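Long-range contacts in probable glutaminase ybaS (Escherichia coli, PDB 1U60), which catalyses the hydrolysis of L-glutamine to L-glutamate and ammonium: residues P114-G119 / M239-Y244; E65-V70 / P257-V262; I89-T94 / L235-M240. All blocks are in the same frame, centred on the assembly; numbering follows the deposited sequence. Where two conformers were deposited one is given.

Contact 1 (P114-G119 / M239-Y244)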
# COMPACT_ATOMS: atom_id res chain seq x y z
N PRO A 114 4.79 -5.88 10.55
CA PRO A 114 6.09 -5.72 11.26
C PRO A 114 6.49 -4.28 11.49
O PRO A 114 7.46 -4.02 12.15
CB PRO A 114 7.13 -6.33 10.31
CG PRO A 114 6.40 -6.66 9.04
CD PRO A 114 4.94 -6.49 9.22
N LEU A 115 5.73 -3.35 10.92
CA LEU A 115 6.04 -1.92 11.04
C LEU A 115 5.20 -1.13 12.02
O LEU A 115 5.44 0.04 12.15
CB LEU A 115 6.10 -1.25 9.66
CG LEU A 115 6.96 -1.91 8.61
CD1 LEU A 115 7.00 -1.08 7.32
CD2 LEU A 115 8.41 -2.18 9.11
N VAL A 116 4.20 -1.73 12.68
CA VAL A 116 3.63 -1.11 13.87
C VAL A 116 4.40 -1.65 15.08
O VAL A 116 5.13 -2.60 14.96
CB VAL A 116 2.13 -1.30 13.99
CG1 VAL A 116 1.45 -0.71 12.73
CG2 VAL A 116 1.78 -2.76 14.25
N ASN A 117 4.30 -0.99 16.22
CA ASN A 117 5.15 -1.40 17.36
C ASN A 117 4.97 -2.90 17.74
O ASN A 117 5.92 -3.61 18.01
CB ASN A 117 4.87 -0.53 18.59
CG ASN A 117 5.56 0.83 18.54
OD1 ASN A 117 5.85 1.39 17.48
ND2 ASN A 117 5.73 1.43 19.74
N ALA A 118 3.73 -3.35 17.77
CA ALA A 118 3.44 -4.72 18.18
C ALA A 118 4.10 -5.70 17.18
O ALA A 118 4.78 -6.63 17.57
CB ALA A 118 1.88 -4.92 18.23
N GLY A 119 3.91 -5.46 15.88
CA GLY A 119 4.54 -6.31 14.90
C GLY A 119 6.06 -6.27 14.95
O GLY A 119 6.71 -7.27 14.68
N MET A 239 5.27 0.19 2.00
CA MET A 239 4.20 0.91 1.29
C MET A 239 2.93 0.85 2.14
O MET A 239 2.18 1.82 2.14
CB MET A 239 3.93 0.30 -0.09
CG MET A 239 2.97 1.12 -0.98
SD MET A 239 3.55 2.62 -1.59
CE MET A 239 4.84 2.20 -2.45
N MET A 240 2.68 -0.26 2.83
CA MET A 240 1.40 -0.39 3.50
C MET A 240 1.32 0.36 4.84
O MET A 240 0.27 0.81 5.23
CB MET A 240 1.05 -1.85 3.69
CG MET A 240 1.03 -2.67 2.42
SD MET A 240 -0.03 -2.14 1.08
CE MET A 240 -1.67 -2.13 1.95
N GLU A 241 2.44 0.52 5.52
CA GLU A 241 2.41 0.97 6.92
C GLU A 241 3.58 1.85 7.38
O GLU A 241 3.59 2.29 8.52
CB GLU A 241 2.39 -0.31 7.79
CG GLU A 241 2.15 -0.16 9.26
CD GLU A 241 0.78 0.44 9.59
OE1 GLU A 241 -0.25 -0.18 9.22
OE2 GLU A 241 0.73 1.48 10.27
N GLY A 242 4.55 2.13 6.51
CA GLY A 242 5.80 2.77 6.91
C GLY A 242 5.68 4.18 7.48
O GLY A 242 6.55 4.63 8.20
N LEU A 243 4.61 4.89 7.08
CA LEU A 243 4.29 6.21 7.66
C LEU A 243 3.04 6.17 8.54
O LEU A 243 2.32 7.19 8.67
CB LEU A 243 4.19 7.28 6.57
CG LEU A 243 5.58 7.84 6.22
CD1 LEU A 243 6.33 6.94 5.23
CD2 LEU A 243 5.47 9.21 5.67
N TYR A 244 2.74 4.99 9.07
CA TYR A 244 1.64 4.78 10.02
C TYR A 244 0.31 5.09 9.32
O TYR A 244 0.08 4.62 8.20
CB TYR A 244 1.90 5.51 11.35
CG TYR A 244 3.21 4.97 11.95
CD1 TYR A 244 3.25 3.73 12.53
CD2 TYR A 244 4.42 5.63 11.73
CE1 TYR A 244 4.46 3.18 13.01
CE2 TYR A 244 5.62 5.09 12.18
CZ TYR A 244 5.63 3.84 12.80
OH TYR A 244 6.84 3.34 13.23
O HOH W 1 5.81 2.09 10.11
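Glu-241 sends CG anti to its backbone N (chi1 -171°) and bends at chi2 (63°), folding the side chain against residues 114-119. The tight spot is Val-116 CG1 against the carboxylate, 3.4 Å from Glu-241 OE2; OE1 accepts a hydrogen bond from Thr-94 N. Packing beside it is easier: Leu-115 CB meets Glu-241 CG at 4.1 Å, and Leu-115 CD1 reaches Gly-242 CA at the same distance.

The other half is looser and water-mediated. Water 1 donates to Leu-115 O (2.9 Å) and Glu-241 O (2.7 Å), bridging two carbonyl oxygens, both acceptors, which need a donor between them. Tyr-244 N bonds to Glu-241 O in a type I turn; the water lies above one face of the Tyr-244 ring, toward its rim. Tyr-244 CE1 comes within 3.4 Å of Leu-115 O, and its OH is hydrogen-bonded to Lys-69, Lys-259 and Ser-66. Asn-117 and Tyr-244 are predicted substrate-binding residues, so the contact borders the probable glutamine pocket. It joins the start of helix 117-126 to the C-terminal part of helix 231-241; helix 166-178 packs on Asn-117 and Ala-118, helix 247-253 on Met-239 and Leu-243, and Gly-242 makes a backbone hydrogen bond to Ser-260 of strand 258-260.

Contact 2 (E65-V70 / P257-V262)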
# COMPACT_ATOMS: atom_id res chain seq x y z
N GLU A 65 15.16 5.20 15.87
CA GLU A 65 13.87 4.89 16.40
C GLU A 65 13.14 3.88 15.51
O GLU A 65 13.74 2.90 15.12
CB GLU A 65 13.12 6.20 16.66
CG GLU A 65 13.80 7.04 17.76
CD GLU A 65 13.57 6.48 19.15
OE1 GLU A 65 12.80 5.48 19.31
OE2 GLU A 65 14.12 7.05 20.10
N SER A 66 11.88 4.15 15.11
CA SER A 66 11.12 3.06 14.48
C SER A 66 11.61 2.78 13.06
O SER A 66 11.20 1.80 12.43
CB SER A 66 9.61 3.30 14.54
OG SER A 66 9.36 4.37 13.74
N ILE A 67 12.52 3.56 12.51
CA ILE A 67 13.10 3.14 11.25
C ILE A 67 13.83 1.80 11.40
O ILE A 67 13.95 1.02 10.41
CB ILE A 67 14.01 4.27 10.61
CG1 ILE A 67 13.17 5.54 10.30
CG2 ILE A 67 14.65 3.76 9.35
CD1 ILE A 67 13.99 6.73 9.99
N SER A 68 14.31 1.51 12.62
CA SER A 68 14.89 0.21 12.95
C SER A 68 14.00 -0.99 12.57
O SER A 68 14.52 -2.07 12.29
CB SER A 68 15.17 0.16 14.45
OG SER A 68 13.97 0.09 15.19
N LYS A 69 12.67 -0.78 12.48
CA LYS A 69 11.71 -1.84 12.12
C LYS A 69 12.04 -2.43 10.75
O LYS A 69 11.87 -3.64 10.52
CB LYS A 69 10.27 -1.35 12.18
CG LYS A 69 9.88 -0.78 13.55
CD LYS A 69 8.46 -0.18 13.46
CE LYS A 69 7.92 0.24 14.82
NZ LYS A 69 6.65 1.04 14.60
N VAL A 70 12.57 -1.59 9.85
CA VAL A 70 12.85 -2.04 8.48
C VAL A 70 14.04 -3.00 8.55
O VAL A 70 14.08 -4.05 7.87
CB VAL A 70 13.12 -0.85 7.55
CG1 VAL A 70 13.66 -1.32 6.20
CG2 VAL A 70 11.89 -0.01 7.39
N PRO A 257 7.78 3.57 -1.63
CA PRO A 257 7.82 2.93 -0.29
C PRO A 257 8.68 3.71 0.66
O PRO A 257 9.80 4.05 0.31
CB PRO A 257 8.41 1.55 -0.54
CG PRO A 257 8.86 1.55 -1.97
CD PRO A 257 8.32 2.69 -2.69
N GLY A 258 8.16 3.97 1.84
CA GLY A 258 8.84 4.86 2.78
C GLY A 258 8.75 4.38 4.21
O GLY A 258 8.04 3.42 4.55
N LYS A 259 9.48 5.08 5.07
CA LYS A 259 9.46 4.83 6.51
C LYS A 259 9.84 6.07 7.26
O LYS A 259 10.79 6.76 6.89
CB LYS A 259 10.42 3.71 6.87
CG LYS A 259 10.40 3.26 8.32
CD LYS A 259 9.23 2.36 8.66
CE LYS A 259 8.89 2.28 10.14
NZ LYS A 259 8.13 3.45 10.70
N SER A 260 9.14 6.33 8.35
CA SER A 260 9.46 7.43 9.22
C SER A 260 9.91 6.89 10.60
O SER A 260 9.64 5.69 10.96
CB SER A 260 8.25 8.27 9.46
OG SER A 260 7.29 7.53 10.21
N GLY A 261 10.56 7.77 11.36
CA GLY A 261 10.90 7.53 12.78
C GLY A 261 10.78 8.82 13.59
O GLY A 261 10.87 9.89 13.03
N VAL A 262 10.65 8.71 14.90
CA VAL A 262 10.45 9.92 15.76
C VAL A 262 11.73 10.76 16.00
O VAL A 262 11.64 11.86 16.54
CB VAL A 262 9.73 9.59 17.13
CG1 VAL A 262 8.36 9.01 16.84
CG2 VAL A 262 10.55 8.68 18.01
O HOH W 2 9.84 6.18 15.92
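Lys-259 lays its aliphatic chain alongside Val-70, the two side chains sliding past each other in opposite directions with Val-70 CG2 3.7 Å from Lys-259 CG. Two bends (chi2 and chi4, both 78°) curl the chain back toward Ser-66, bringing Lys-259 CE to 3.3 Å from Ser-66 O. The same curl turns the ammonium onto its own strand: Lys-259 NZ donates to Ser-260 O at 2.7 Å, in the carbonyl plane with a C=O...N angle of 150°. Further bonds to Tyr-244 OH and Gly-242 O hold this buried nitrogen. The extended Lys-69 crosses Lys-259 at about a right angle, its NZ bonded to Tyr-244 OH, Leu-115 O and Asn-117 OD1; the nearness of two like charges could lower the pKa of one or both.

Ser-66 OG lies 3.1 Å from Ser-260 O in a weak hydrogen bond whose proton is not settled, since Tyr-244 OH is its stronger partner. Ile-67 presses CG1 against the Ser-260/Gly-261 peptide, 3.5 Å from Ser-260 C; a CB at Gly-261 would point toward residues 65-70, tight against Ile-67 CG1. Glu-65 CG crosses Val-262 CG2 obliquely at 3.6 Å. Water 2 accepts from Ser-66 N (3.0 Å) and Val-262 N (2.8 Å).

Two amides converging on one oxygen are consistent with an oxyanion hole, as in serine beta-lactamases, the clan of this family. Ser-x-x-Lys (Ser-66, Lys-69) at the helix start, facing Lys-259, Ser-260 and Gly-261, at and just beyond strand 258-260, is the signature of that fold's active site; Ser-66 and Val-262 are predicted to bind substrate.

Contact 3 (I89-T94 / L235-M240)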
# COMPACT_ATOMS: atom_id res chain seq x y z
N ILE A 89 3.82 -12.74 11.69
CA ILE A 89 3.79 -11.31 11.93
C ILE A 89 2.64 -10.72 11.13
O ILE A 89 1.75 -10.12 11.72
CB ILE A 89 5.11 -10.59 11.56
CG1 ILE A 89 6.33 -11.33 12.13
CG2 ILE A 89 5.09 -9.13 12.04
CD1 ILE A 89 6.41 -11.29 13.65
N GLY A 90 2.69 -10.87 9.80
CA GLY A 90 1.66 -10.33 8.93
C GLY A 90 2.20 -9.40 7.89
O GLY A 90 3.34 -9.00 7.94
N ALA A 91 1.35 -9.05 6.93
CA ALA A 91 1.67 -8.15 5.84
C ALA A 91 0.59 -7.06 5.64
O ALA A 91 0.59 -6.41 4.62
CB ALA A 91 1.82 -8.99 4.56
N ASP A 92 -0.29 -6.82 6.63
CA ASP A 92 -1.44 -5.93 6.41
C ASP A 92 -1.41 -4.67 7.29
O ASP A 92 -0.95 -4.75 8.43
CB ASP A 92 -2.76 -6.67 6.66
CG ASP A 92 -3.00 -7.74 5.65
OD1 ASP A 92 -2.86 -7.44 4.43
OD2 ASP A 92 -3.30 -8.90 6.00
N PRO A 93 -1.86 -3.53 6.75
CA PRO A 93 -2.00 -2.31 7.56
C PRO A 93 -3.12 -2.47 8.61
O PRO A 93 -4.07 -3.25 8.42
CB PRO A 93 -2.30 -1.24 6.52
CG PRO A 93 -3.04 -1.95 5.49
CD PRO A 93 -2.28 -3.29 5.36
N THR A 94 -2.92 -1.82 9.76
CA THR A 94 -3.90 -1.90 10.84
C THR A 94 -5.02 -0.88 10.84
O THR A 94 -6.00 -1.09 11.53
CB THR A 94 -3.23 -1.77 12.17
OG1 THR A 94 -2.61 -0.49 12.24
CG2 THR A 94 -2.14 -2.81 12.31
N LEU A 235 9.79 -3.74 0.96
CA LEU A 235 9.18 -2.56 0.35
C LEU A 235 7.66 -2.57 0.36
O LEU A 235 7.04 -1.52 0.54
CB LEU A 235 9.71 -2.40 -1.09
CG LEU A 235 11.24 -2.18 -1.24
CD1 LEU A 235 11.61 -1.90 -2.64
CD2 LEU A 235 11.77 -1.06 -0.30
N ALA A 236 7.05 -3.75 0.19
CA ALA A 236 5.61 -3.88 0.26
C ALA A 236 5.13 -3.50 1.66
O ALA A 236 4.17 -2.72 1.82
CB ALA A 236 5.16 -5.28 -0.07
N GLU A 237 5.82 -4.02 2.67
CA GLU A 237 5.45 -3.70 4.05
C GLU A 237 5.55 -2.20 4.30
O GLU A 237 4.65 -1.61 4.95
CB GLU A 237 6.32 -4.48 5.05
CG GLU A 237 6.16 -6.03 5.04
CD GLU A 237 5.00 -6.62 5.79
OE1 GLU A 237 3.98 -5.92 6.08
OE2 GLU A 237 5.10 -7.88 6.09
N MET A 238 6.62 -1.58 3.80
CA MET A 238 6.81 -0.14 3.91
C MET A 238 5.65 0.60 3.21
O MET A 238 5.11 1.56 3.78
CB MET A 238 8.14 0.29 3.32
CG MET A 238 9.35 -0.10 4.23
SD MET A 238 10.94 0.02 3.39
CE MET A 238 11.07 1.80 3.14
N MET A 239 5.27 0.19 2.00
CA MET A 239 4.20 0.91 1.29
C MET A 239 2.93 0.85 2.14
O MET A 239 2.18 1.82 2.14
CB MET A 239 3.93 0.30 -0.09
CG MET A 239 2.97 1.12 -0.98
SD MET A 239 3.55 2.62 -1.59
CE MET A 239 4.84 2.20 -2.45
N MET A 240 2.68 -0.26 2.83
CA MET A 240 1.40 -0.39 3.50
C MET A 240 1.32 0.36 4.84
O MET A 240 0.27 0.81 5.23
CB MET A 240 1.05 -1.85 3.69
CG MET A 240 1.03 -2.67 2.42
SD MET A 240 -0.03 -2.14 1.08
CE MET A 240 -1.67 -2.13 1.95
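Two side chains of helix 231-241, one turn apart, carry the contact with the loop at 89-94, and each depends on a bent conformation. Glu-237 has CG anti to its carbonyl carbon and a sharp bend at chi2 (-81°), so that the carboxylate swings out from the helix and meets the loop end-on. Its OE2 stops 2.8 Å from Gly-90 O. Two oxygens this close suggest that the acid holds a proton and donates it to the carbonyl, which would mean a raised pKa in this buried setting. OE1 of the same group rests 3.2 Å from Ala-91 CA, and Ala-91 CB lies 3.8 Å from Glu-237 OE2, so the alanine sits close to both oxygens.

Helix 231-241 stands between the two parts of the beta-lactamase-like fold: Met-238 packs on Leu-267 and Val-269 of the antiparallel sheet, whereas Glu-237 and Met-240 meet the loop that follows helix 82-88 in the helical part.

Met-240, deposited in two conformers, is curled in the one described: all three torsions are near -60°, CG standing anti to the carbonyl carbon. The curl brings the methyl up to the CD-CG edge of the pyrrolidine ring, with Met-240 CE 3.7 Å from Pro-93 CD and 3.8 Å from Pro-93 CG. Met-240 CB lies 4.0 Å from Pro-93 CD, so the ring touches both the root and the tip of the methionine. On the backbone side, Pro-93 CB approaches Met-240 O to 3.5 Å. Asp-92 points away from the helix, and its OD1 accepts a hydrogen bond from Asp-249 N of the second subunit.

In the fold
Contacts 1 and 3 end on the same helix, 231-241, and share Met-239 and Met-240; their centres are about 6 Å apart. Glu-241 OE1 ties them, 3.2 Å from Thr-94 N in a probable hydrogen bond. Contact 2 closes the loop of chain within which both others are nested. Its centre is about 8 Å from that of contact 1, which it meets through Tyr-244 OH, 2.7 Å from Lys-69 NZ and 2.8 Å from Ser-66 OG, so the predicted substrate site straddles the two. Contact 3 is further off, its centre about 13 Å from that of contact 2. It has the most residues, nine, within reach of the second subunit, against two for contact 1 and one for contact 2.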